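Side-chain contacts in second substrate binding domain of putative amino acid ABC transporter (Streptococcus pneumoniae, PDB 4OEN), which probably binds an amino acid outside the cell and hands it to an ABC transporter for uptake across the membrane: residues 53-56 / 57-61; 125-128 / 129-133; 143-146 / 147-150; 163-166 / 167-171; 213-216 / 217-220. All coordinates share one frame; numbering follows the deposited sequence. Where two conformers were deposited one is given.

Overall arrangement
The five contacts follow one another along a chain with the periplasmic binding protein type II fold, each at a helix turn or helix end. Contact 1, on helix 51-60, lies in the lobe around strands 5-8, 44-47 and 65-66. Contacts 2 and 3 belong to the other lobe, around strand 111-115, and their centres are about 41 and 38 Å from that of contact 1. Contact 4, on helix 160-168, touches two others: Leu163 CG meets Tyr145 OH of contact 3, and Ser168 OG nears Lys220 O of contact 5, on helix 213-222. In this family the substrate is usually held between the two lobes, and contacts 3, 4 and 5 form a touching row.

Contact 1 (53-56 / 57-61); sequences AAIS and AVQAG
Ala57, Val58, Gln59 and Ala60 each donate their backbone N-H to the carbonyl four residues earlier, tying them to Ala53, Ala54, Ile55 and Ser56 as the last turns of one helix. Val58 N reaches Ala54 O at 3.1 Å with an N-H...O angle of 167°. The final bond, from Ala60 N to Ser56 O, is short at 2.9 Å but bent to 146°. Beyond it Gly61 takes positive phi and closes the helix as a Schellman motif, its N bonded to Val58 O at 3.1 Å. This helix, 51-60, is the crossover of a beta-alpha-beta unit: it joins strands 44-47 and 65-66, which flank strand 5-8 and run parallel to it. Among the side chains, Gln59 reaches back to the turn before it. With CG anti to its carbonyl carbon (chi1 -74°), the chain leans over that turn, and CG lies 3.4 Å from Ile55 O and 4.4 Å from Ile55 CG2. A bend at chi2 then carries the amide away, where NE2 bonds to Thr79 O. Val58 turns its CG2 branch back to within 3.5 Å of Ala54 O, while the Ala60 methyl CB sits 3.3 Å from Ser56 O. Ile55 and Val58 both pack on Ile66 and Phe80, whereas Ala57 lies against Ala63.

Contact 2 (125-128 / 129-133); sequences TENQ and SKYGY
Gln128 and Tyr133 hold each other at two points. The glutamine chain leaves with CG anti to the backbone N (chi1 -176°) and stays extended, which carries its amide past the tyrosine ring to the backbone beyond. There NE2 donates to Tyr133 O at 3.0 Å, a fairly straight bond with the acceptor almost in the amide plane. Tyr133, in turn, has CG between its backbone N and carbonyl carbon (chi1 45°), and this folds the ring back obliquely against the Asn127-Gln128 backbone: CE1 lies 3.7 Å from Gln128 CA, and OH comes within 3.4 Å of Asn127 CB. That hydroxyl is bonded to Leu124 O in the preceding helix. Asn127 and Tyr131 run alongside each other and point the same way, the amide and ring planes 29° apart, with Asn127 CB 4.0 Å from Tyr131 CD2; the amide ND2 is held by Phe123 O. Lys130 covers the centre of one face of the Tyr131 ring with CG, and its NZ makes a weak bond to Tyr131 OH. The backbone is stitched by Tyr131 N to Asn127 O and by Gly132 N to Gln128 O at 2.8 Å. Where direct helical bonds are missing, one water links Thr125 O to Ser129 N and a second links Glu126 O to Lys130 N, at 2.9 Å from each of these last two atoms. The two waters bridge the break between helices 119-126 and 128-131, and the short second helix ends at Gly132 with positive phi, just before strand 134-138.

Contact 3 (143-146 / 147-150); sequences SMYD and SLNT
Tyr145 and Leu148, Asp146 and Thr150 meet across the closing turns of helix 141-150, the crossover of a beta-alpha-beta unit that joins strands 134-138 and 155-159, both parallel to strand 111-115 between them. Regular backbone bonds run through these turns, among them Leu148 N to Met144 O at 3.0 Å and Thr150 N to Asp146 O at 3.1 Å. Tyr145 CD1 and Leu148 CD2 make the apolar contact, 4.3 Å apart, the methyl approaching the ring at a slant. The leucine reaches it because CG stands anti to the backbone N (chi1 -175°). Asn149 CB lies 3.4 Å from both Tyr145 O and Asp146 O. Thr150 turns its two branches to different tasks. With OG1 between the backbone N and the carbonyl carbon (chi1 67°), the hydroxyl donates to Ser147 O at 3.2 Å, while CG2 sits 3.3 Å from Asp146 O. This side-chain bond adds to the backbone bonds near the helix end. Ser147 CB, one turn before, lies 3.5 Å from Met144 O. Tyr145 OH is bonded to Asp158 OD2 near the end of strand 155-159, while Met144, Tyr145 and Leu148 pack on Val156 of that strand. Ser143, Met144 and Ser147 face Phe138 of strand 134-138, and Leu173 of strand 173-174 lies against both Tyr145 and Leu148.

Contact 4 (163-166 / 167-171); sequences LKYS and ISQGQ
Ile167 begins the second segment by bonding its N to Leu163 O at 3.0 Å, and its CG1 branch lies 3.3 Å from the same carbonyl oxygen. Ser168 follows with a shorter bond from its N to Lys164 O, 2.8 Å, and its CB lies close to that oxygen; its hydroxyl is turned away to Ala223 OXT, the carboxylate at the chain end. Gln169 closes on Tyr165. Its N reaches Tyr165 O at 2.9 Å in a bent bond, with a weak second one to Ser166 O. Because its CG is anti to the carbonyl carbon (chi1 -74°), the chain folds back over the tyrosine, and CG makes a CH-pi contact 3.9 Å from the ring centroid, over the face but offset toward the rim. A bend at chi2 takes the amide out toward the CE1 and OH end of the ring, the two side chains crossing at a slant and the amide plane 22° from the ring plane. Gly170, with positive phi, takes the chain out of the helix in a Schellman motif: its N bonds to Ile167 O at 2.9 Å, and Gln171 N donates to Ser166 O at 3.0 Å. Gln171 then sets its CB against the same Ser166 oxygen. Around this helix end, the Tyr165 ring meets that of Phe18 and touches Ala14 and Pro15, Lys164 NZ is salt-bridged to Glu160, and Leu163 and Ile167 pack on Leu173 of strand 173-174.

Contact 5 (213-216 / 217-220); sequences EFQK and ILDK
The Phe214 ring carries Leu218 over one face: Leu218 CG makes a CH-pi contact 4.3 Å from the ring centroid, displaced toward the rim, and its CD1 branch presses closer still, 3.5 Å from Phe214 CE2. Phe214 has CG anti to the backbone N (chi1 -177°), whereas in Leu218 it is CG anti to the carbonyl carbon, and these opposed choices bring ring and isobutyl group together one turn apart. Both sit on helix 213-222, the C-terminal helix of the type II binding-protein fold, which packs against helices 195-210 and 28-40. Phe214 also touches Leu205 and Leu208 of helix 195-210 and Leu32 of helix 28-40, and Leu218 touches Ile28, so this pair belongs to the junction of three helices. On another side of the same turn a second flat pair forms. The amide of Gln215 and the carboxylate of Asp219 are turned 61° from one another, and Gln215 NE2 donates to Asp219 OD1 at 2.9 Å from the syn side, 34° out of the carboxylate plane. The bend of the glutamine chain at chi2 takes the amide forward along the helix, toward Asp219. Asp219 OD2 also lies 3.2 Å from Gln215 O, two acceptors with no bond between them. The backbone supports these pairs through Leu218 N to Phe214 O at 3.1 Å and Asp219 N to Gln215 O at 2.8 Å. Lys220 NZ is salt-bridged to Glu31 of helix 28-40, while Lys216 NZ stands at a long 3.7 Å from Glu213 OE2.

Contact 1 (53-56 / 57-61)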
# COMPACT_ATOMS: atom_id res chain seq x y z
N ALA A 53 7.22 -10.64 -12.30
CA ALA A 53 6.98 -10.91 -13.72
C ALA A 53 6.54 -9.64 -14.44
O ALA A 53 6.89 -9.43 -15.61
CB ALA A 53 5.94 -12.00 -13.88
N ALA A 54 5.79 -8.80 -13.75
CA ALA A 54 5.38 -7.48 -14.26
C ALA A 54 6.59 -6.58 -14.49
O ALA A 54 6.70 -5.90 -15.52
CB ALA A 54 4.39 -6.82 -13.31
N ILE A 55 7.50 -6.57 -13.53
CA ILE A 55 8.78 -5.87 -13.67
C ILE A 55 9.52 -6.32 -14.92
O ILE A 55 9.94 -5.50 -15.74
CB ILE A 55 9.69 -6.10 -12.43
CG1 ILE A 55 9.04 -5.51 -11.17
CG2 ILE A 55 11.08 -5.50 -12.66
CD1 ILE A 55 8.99 -4.01 -11.13
N SER A 56 9.68 -7.64 -15.07
CA SER A 56 10.33 -8.22 -16.25
C SER A 56 9.70 -7.78 -17.56
O SER A 56 10.42 -7.43 -18.51
CB SER A 56 10.31 -9.75 -16.18
OG SER A 56 11.19 -10.24 -15.19
N ALA A 57 8.38 -7.83 -17.62
CA ALA A 57 7.66 -7.57 -18.87
C ALA A 57 7.86 -6.12 -19.29
O ALA A 57 8.11 -5.84 -20.46
CB ALA A 57 6.18 -7.92 -18.72
N VAL A 58 7.78 -5.20 -18.34
CA VAL A 58 7.99 -3.78 -18.63
C VAL A 58 9.43 -3.54 -19.09
O VAL A 58 9.67 -2.85 -20.08
CB VAL A 58 7.65 -2.89 -17.41
CG1 VAL A 58 8.16 -1.46 -17.63
CG2 VAL A 58 6.14 -2.88 -17.15
N GLN A 59 10.40 -4.14 -18.39
CA GLN A 59 11.81 -3.95 -18.74
C GLN A 59 12.16 -4.53 -20.11
O GLN A 59 13.01 -3.99 -20.82
CB GLN A 59 12.70 -4.57 -17.67
CG GLN A 59 12.74 -3.75 -16.38
CD GLN A 59 13.16 -2.30 -16.63
OE1 GLN A 59 14.15 -2.04 -17.31
NE2 GLN A 59 12.40 -1.36 -16.07
N ALA A 60 11.48 -5.61 -20.48
CA ALA A 60 11.68 -6.26 -21.77
C ALA A 60 10.91 -5.57 -22.90
O ALA A 60 11.12 -5.87 -24.07
CB ALA A 60 11.28 -7.72 -21.68
N GLY A 61 10.02 -4.64 -22.54
CA GLY A 61 9.22 -3.95 -23.54
C GLY A 61 7.97 -4.70 -23.97
O GLY A 61 7.31 -4.31 -24.93

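Contact 2 (125-128 / 129-133)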
# COMPACT_ATOMS: atom_id res chain seq x y z
N THR A 125 11.95 -0.31 16.20
CA THR A 125 13.24 -0.59 16.79
C THR A 125 14.00 0.69 17.04
O THR A 125 14.64 0.85 18.07
CB THR A 125 14.06 -1.54 15.91
OG1 THR A 125 13.32 -2.75 15.74
CG2 THR A 125 15.39 -1.85 16.56
N GLU A 126 13.89 1.62 16.09
CA GLU A 126 14.57 2.90 16.20
C GLU A 126 13.98 3.79 17.29
O GLU A 126 14.67 4.66 17.81
CB GLU A 126 14.54 3.64 14.87
CG GLU A 126 15.45 3.02 13.80
CD GLU A 126 16.93 3.33 13.99
OE1 GLU A 126 17.32 3.78 15.09
OE2 GLU A 126 17.70 3.13 13.03
N ASN A 127 12.70 3.59 17.61
CA ASN A 127 12.05 4.45 18.60
C ASN A 127 11.86 3.81 19.97
O ASN A 127 11.23 4.38 20.87
CB ASN A 127 10.71 4.92 18.05
CG ASN A 127 10.88 5.99 17.01
OD1 ASN A 127 11.07 7.16 17.34
ND2 ASN A 127 10.84 5.60 15.73
N GLN A 128 12.43 2.63 20.14
CA GLN A 128 12.20 1.86 21.35
C GLN A 128 12.74 2.56 22.61
O GLN A 128 12.09 2.53 23.65
CB GLN A 128 12.80 0.46 21.23
CG GLN A 128 12.50 -0.43 22.43
CD GLN A 128 12.90 -1.87 22.20
OE1 GLN A 128 13.80 -2.17 21.41
NE2 GLN A 128 12.22 -2.78 22.90
N SER A 129 13.91 3.18 22.51
CA SER A 129 14.50 3.84 23.66
C SER A 129 13.71 5.09 24.03
O SER A 129 13.58 5.44 25.21
CB SER A 129 15.97 4.20 23.40
OG SER A 129 16.77 3.04 23.34
N LYS A 130 13.18 5.76 23.01
CA LYS A 130 12.40 6.98 23.20
C LYS A 130 11.13 6.72 24.01
O LYS A 130 10.80 7.49 24.92
CB LYS A 130 12.06 7.61 21.85
CG LYS A 130 11.30 8.93 21.94
CD LYS A 130 11.12 9.53 20.56
CE LYS A 130 10.41 10.87 20.63
NZ LYS A 130 10.15 11.38 19.26
N TYR A 131 10.43 5.62 23.70
CA TYR A 131 9.12 5.40 24.30
C TYR A 131 9.04 4.29 25.34
O TYR A 131 8.11 4.27 26.15
CB TYR A 131 8.09 5.14 23.19
CG TYR A 131 7.93 6.35 22.29
CD1 TYR A 131 7.44 7.55 22.81
CD2 TYR A 131 8.27 6.29 20.95
CE1 TYR A 131 7.30 8.65 21.99
CE2 TYR A 131 8.12 7.39 20.13
CZ TYR A 131 7.63 8.57 20.66
OH TYR A 131 7.49 9.66 19.83
N GLY A 132 10.01 3.38 25.34
CA GLY A 132 10.13 2.42 26.43
C GLY A 132 9.19 1.22 26.40
O GLY A 132 8.86 0.66 27.45
N TYR A 133 8.74 0.85 25.20
CA TYR A 133 7.92 -0.35 25.03
C TYR A 133 8.82 -1.55 24.79
O TYR A 133 10.00 -1.40 24.47
CB TYR A 133 6.93 -0.20 23.87
CG TYR A 133 7.53 0.40 22.61
CD1 TYR A 133 8.37 -0.35 21.78
CD2 TYR A 133 7.28 1.72 22.27
CE1 TYR A 133 8.93 0.21 20.66
CE2 TYR A 133 7.83 2.29 21.14
CZ TYR A 133 8.66 1.53 20.34
OH TYR A 133 9.22 2.10 19.22
O HOH W 1 15.82 2.54 20.27
O HOH W 2 14.73 5.69 20.51

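Contact 3 (143-146 / 147-150)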
# COMPACT_ATOMS: atom_id res chain seq x y z
N SER A 143 -0.13 -14.69 13.09
CA SER A 143 0.31 -14.95 14.45
C SER A 143 0.27 -13.66 15.24
O SER A 143 -0.14 -13.64 16.40
CB SER A 143 1.71 -15.56 14.46
OG SER A 143 2.09 -15.95 15.77
N MET A 144 0.70 -12.58 14.60
CA MET A 144 0.73 -11.28 15.25
C MET A 144 -0.66 -10.81 15.65
O MET A 144 -0.86 -10.36 16.78
CB MET A 144 1.38 -10.25 14.33
CG MET A 144 1.49 -8.87 15.00
SD MET A 144 2.38 -7.67 13.99
CE MET A 144 1.20 -7.34 12.68
N TYR A 145 -1.62 -10.90 14.74
CA TYR A 145 -2.96 -10.43 15.06
C TYR A 145 -3.69 -11.39 16.01
O TYR A 145 -4.56 -10.96 16.78
CB TYR A 145 -3.76 -10.19 13.77
CG TYR A 145 -3.33 -8.89 13.11
CD1 TYR A 145 -3.72 -7.66 13.64
CD2 TYR A 145 -2.50 -8.88 11.99
CE1 TYR A 145 -3.32 -6.47 13.07
CE2 TYR A 145 -2.09 -7.69 11.41
CZ TYR A 145 -2.50 -6.48 11.96
OH TYR A 145 -2.10 -5.29 11.39
N ASP A 146 -3.31 -12.66 16.02
CA ASP A 146 -3.83 -13.59 17.02
C ASP A 146 -3.39 -13.15 18.40
O ASP A 146 -4.17 -13.15 19.35
CB ASP A 146 -3.37 -15.02 16.74
CG ASP A 146 -4.11 -15.66 15.59
OD1 ASP A 146 -5.02 -15.01 15.02
OD2 ASP A 146 -3.79 -16.82 15.25
N SER A 147 -2.11 -12.78 18.51
CA SER A 147 -1.57 -12.33 19.77
C SER A 147 -2.24 -11.03 20.23
O SER A 147 -2.53 -10.87 21.41
CB SER A 147 -0.05 -12.14 19.63
OG SER A 147 0.53 -11.74 20.86
N LEU A 148 -2.47 -10.10 19.30
CA LEU A 148 -3.17 -8.86 19.65
C LEU A 148 -4.56 -9.18 20.20
O LEU A 148 -5.00 -8.61 21.20
CB LEU A 148 -3.28 -7.93 18.43
CG LEU A 148 -3.89 -6.55 18.71
CD1 LEU A 148 -2.96 -5.73 19.58
CD2 LEU A 148 -4.25 -5.76 17.44
N ASN A 149 -5.23 -10.13 19.56
CA ASN A 149 -6.60 -10.49 19.94
C ASN A 149 -6.69 -11.06 21.35
O ASN A 149 -7.62 -10.72 22.08
CB ASN A 149 -7.16 -11.50 18.94
CG ASN A 149 -8.65 -11.70 19.11
OD1 ASN A 149 -9.40 -10.74 19.24
ND2 ASN A 149 -9.08 -12.96 19.12
N THR A 150 -5.74 -11.91 21.72
CA THR A 150 -5.76 -12.55 23.03
C THR A 150 -5.30 -11.59 24.13
O THR A 150 -5.49 -11.87 25.31
CB THR A 150 -4.87 -13.81 23.08
OG1 THR A 150 -3.49 -13.45 22.95
CG2 THR A 150 -5.27 -14.79 21.98

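Contact 4 (163-166 / 167-171)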
# COMPACT_ATOMS: atom_id res chain seq x y z
N LEU A 163 -3.68 -2.34 7.35
CA LEU A 163 -4.50 -2.18 8.54
C LEU A 163 -5.82 -1.50 8.22
O LEU A 163 -6.87 -1.95 8.67
CB LEU A 163 -3.75 -1.39 9.60
CG LEU A 163 -3.27 -2.19 10.81
CD1 LEU A 163 -2.41 -1.31 11.72
CD2 LEU A 163 -4.48 -2.76 11.56
N LYS A 164 -5.80 -0.41 7.44
CA LYS A 164 -7.03 0.31 7.12
C LYS A 164 -7.98 -0.55 6.27
O LYS A 164 -9.19 -0.47 6.41
CB LYS A 164 -6.73 1.61 6.38
CG LYS A 164 -6.11 2.71 7.24
CD LYS A 164 -7.15 3.55 7.95
CE LYS A 164 -6.53 4.77 8.61
NZ LYS A 164 -5.98 5.75 7.63
N TYR A 165 -7.42 -1.37 5.38
CA TYR A 165 -8.26 -2.24 4.57
C TYR A 165 -8.97 -3.24 5.46
O TYR A 165 -10.16 -3.49 5.32
CB TYR A 165 -7.43 -2.97 3.49
CG TYR A 165 -8.22 -3.97 2.69
CD1 TYR A 165 -9.30 -3.57 1.94
CD2 TYR A 165 -7.86 -5.32 2.67
CE1 TYR A 165 -10.04 -4.47 1.19
CE2 TYR A 165 -8.59 -6.24 1.93
CZ TYR A 165 -9.68 -5.81 1.19
OH TYR A 165 -10.44 -6.69 0.44
N SER A 166 -8.22 -3.80 6.40
CA SER A 166 -8.79 -4.78 7.32
C SER A 166 -9.88 -4.16 8.18
O SER A 166 -10.93 -4.77 8.40
CB SER A 166 -7.69 -5.40 8.20
OG SER A 166 -7.10 -4.44 9.06
N ILE A 167 -9.65 -2.94 8.65
CA ILE A 167 -10.64 -2.23 9.44
C ILE A 167 -11.87 -1.89 8.59
O ILE A 167 -13.02 -2.04 9.04
CB ILE A 167 -10.05 -0.95 10.08
CG1 ILE A 167 -9.01 -1.33 11.15
CG2 ILE A 167 -11.16 -0.08 10.67
CD1 ILE A 167 -8.22 -0.17 11.71
N SER A 168 -11.64 -1.45 7.35
CA SER A 168 -12.71 -1.17 6.41
C SER A 168 -13.58 -2.41 6.15
O SER A 168 -14.80 -2.33 5.94
CB SER A 168 -12.13 -0.63 5.09
OG SER A 168 -13.16 -0.33 4.16
N GLN A 169 -12.93 -3.57 6.21
CA GLN A 169 -13.58 -4.85 5.95
C GLN A 169 -14.29 -5.37 7.20
O GLN A 169 -14.91 -6.43 7.16
CB GLN A 169 -12.55 -5.87 5.47
CG GLN A 169 -12.09 -5.65 4.02
CD GLN A 169 -13.19 -5.95 3.02
OE1 GLN A 169 -13.67 -5.06 2.31
NE2 GLN A 169 -13.60 -7.21 2.97
N GLY A 170 -14.17 -4.63 8.30
CA GLY A 170 -14.93 -4.95 9.49
C GLY A 170 -14.15 -5.41 10.71
O GLY A 170 -14.76 -5.67 11.75
N GLN A 171 -12.83 -5.51 10.62
CA GLN A 171 -12.05 -5.91 11.78
C GLN A 171 -12.11 -4.82 12.83
O GLN A 171 -11.96 -3.64 12.53
CB GLN A 171 -10.60 -6.21 11.41
CG GLN A 171 -10.45 -7.50 10.64
CD GLN A 171 -10.90 -8.70 11.42
OE1 GLN A 171 -10.43 -8.94 12.53
NE2 GLN A 171 -11.82 -9.46 10.86

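Contact 5 (213-216 / 217-220)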
# COMPACT_ATOMS: atom_id res chain seq x y z
N GLU A 213 -13.42 11.89 -7.66
CA GLU A 213 -13.47 10.48 -8.02
C GLU A 213 -12.34 9.67 -7.41
O GLU A 213 -12.54 8.52 -7.05
CB GLU A 213 -13.46 10.32 -9.54
CG GLU A 213 -14.71 10.90 -10.20
CD GLU A 213 -16.01 10.39 -9.58
OE1 GLU A 213 -16.11 9.17 -9.29
OE2 GLU A 213 -16.94 11.20 -9.40
N PHE A 214 -11.16 10.28 -7.27
CA PHE A 214 -10.02 9.58 -6.68
C PHE A 214 -10.31 9.20 -5.23
O PHE A 214 -10.09 8.05 -4.82
CB PHE A 214 -8.76 10.44 -6.74
CG PHE A 214 -7.53 9.75 -6.20
CD1 PHE A 214 -7.06 8.61 -6.81
CD2 PHE A 214 -6.85 10.25 -5.11
CE1 PHE A 214 -5.93 7.96 -6.34
CE2 PHE A 214 -5.72 9.60 -4.63
CZ PHE A 214 -5.27 8.46 -5.25
N GLN A 215 -10.83 10.16 -4.48
CA GLN A 215 -11.12 9.93 -3.07
C GLN A 215 -12.17 8.84 -2.89
O GLN A 215 -12.11 8.07 -1.94
CB GLN A 215 -11.58 11.23 -2.40
CG GLN A 215 -11.66 11.14 -0.88
CD GLN A 215 -10.31 10.83 -0.24
OE1 GLN A 215 -9.27 11.30 -0.70
NE2 GLN A 215 -10.33 10.05 0.83
N LYS A 216 -13.12 8.75 -3.81
CA LYS A 216 -14.13 7.70 -3.73
C LYS A 216 -13.51 6.30 -3.88
O LYS A 216 -13.93 5.35 -3.22
CB LYS A 216 -15.21 7.91 -4.80
CG LYS A 216 -16.16 9.06 -4.49
CD LYS A 216 -17.25 9.13 -5.54
CE LYS A 216 -18.12 10.36 -5.35
NZ LYS A 216 -19.09 10.47 -6.47
N ILE A 217 -12.51 6.17 -4.75
CA ILE A 217 -11.82 4.89 -4.92
C ILE A 217 -11.08 4.55 -3.64
O ILE A 217 -11.18 3.42 -3.15
CB ILE A 217 -10.83 4.94 -6.10
CG1 ILE A 217 -11.58 5.14 -7.41
CG2 ILE A 217 -9.98 3.66 -6.13
CD1 ILE A 217 -10.66 5.32 -8.62
N LEU A 218 -10.34 5.50 -3.11
CA LEU A 218 -9.62 5.27 -1.85
C LEU A 218 -10.58 4.88 -0.74
O LEU A 218 -10.33 3.91 -0.01
CB LEU A 218 -8.84 6.51 -1.44
CG LEU A 218 -7.63 6.84 -2.31
CD1 LEU A 218 -6.88 8.02 -1.75
CD2 LEU A 218 -6.73 5.62 -2.43
N ASP A 219 -11.69 5.61 -0.62
CA ASP A 219 -12.63 5.38 0.47
C ASP A 219 -13.24 3.97 0.43
O ASP A 219 -13.56 3.39 1.48
CB ASP A 219 -13.75 6.42 0.44
CG ASP A 219 -13.27 7.80 0.83
OD1 ASP A 219 -12.17 7.91 1.41
OD2 ASP A 219 -14.02 8.77 0.58
N LYS A 220 -13.40 3.43 -0.77
CA LYS A 220 -14.01 2.13 -0.92
C LYS A 220 -13.18 1.06 -0.21
O LYS A 220 -13.72 0.16 0.44
CB LYS A 220 -14.17 1.78 -2.41
CG LYS A 220 -14.63 0.35 -2.67
CD LYS A 220 -14.78 0.09 -4.16
CE LYS A 220 -15.25 -1.33 -4.41
NZ LYS A 220 -15.37 -1.61 -5.87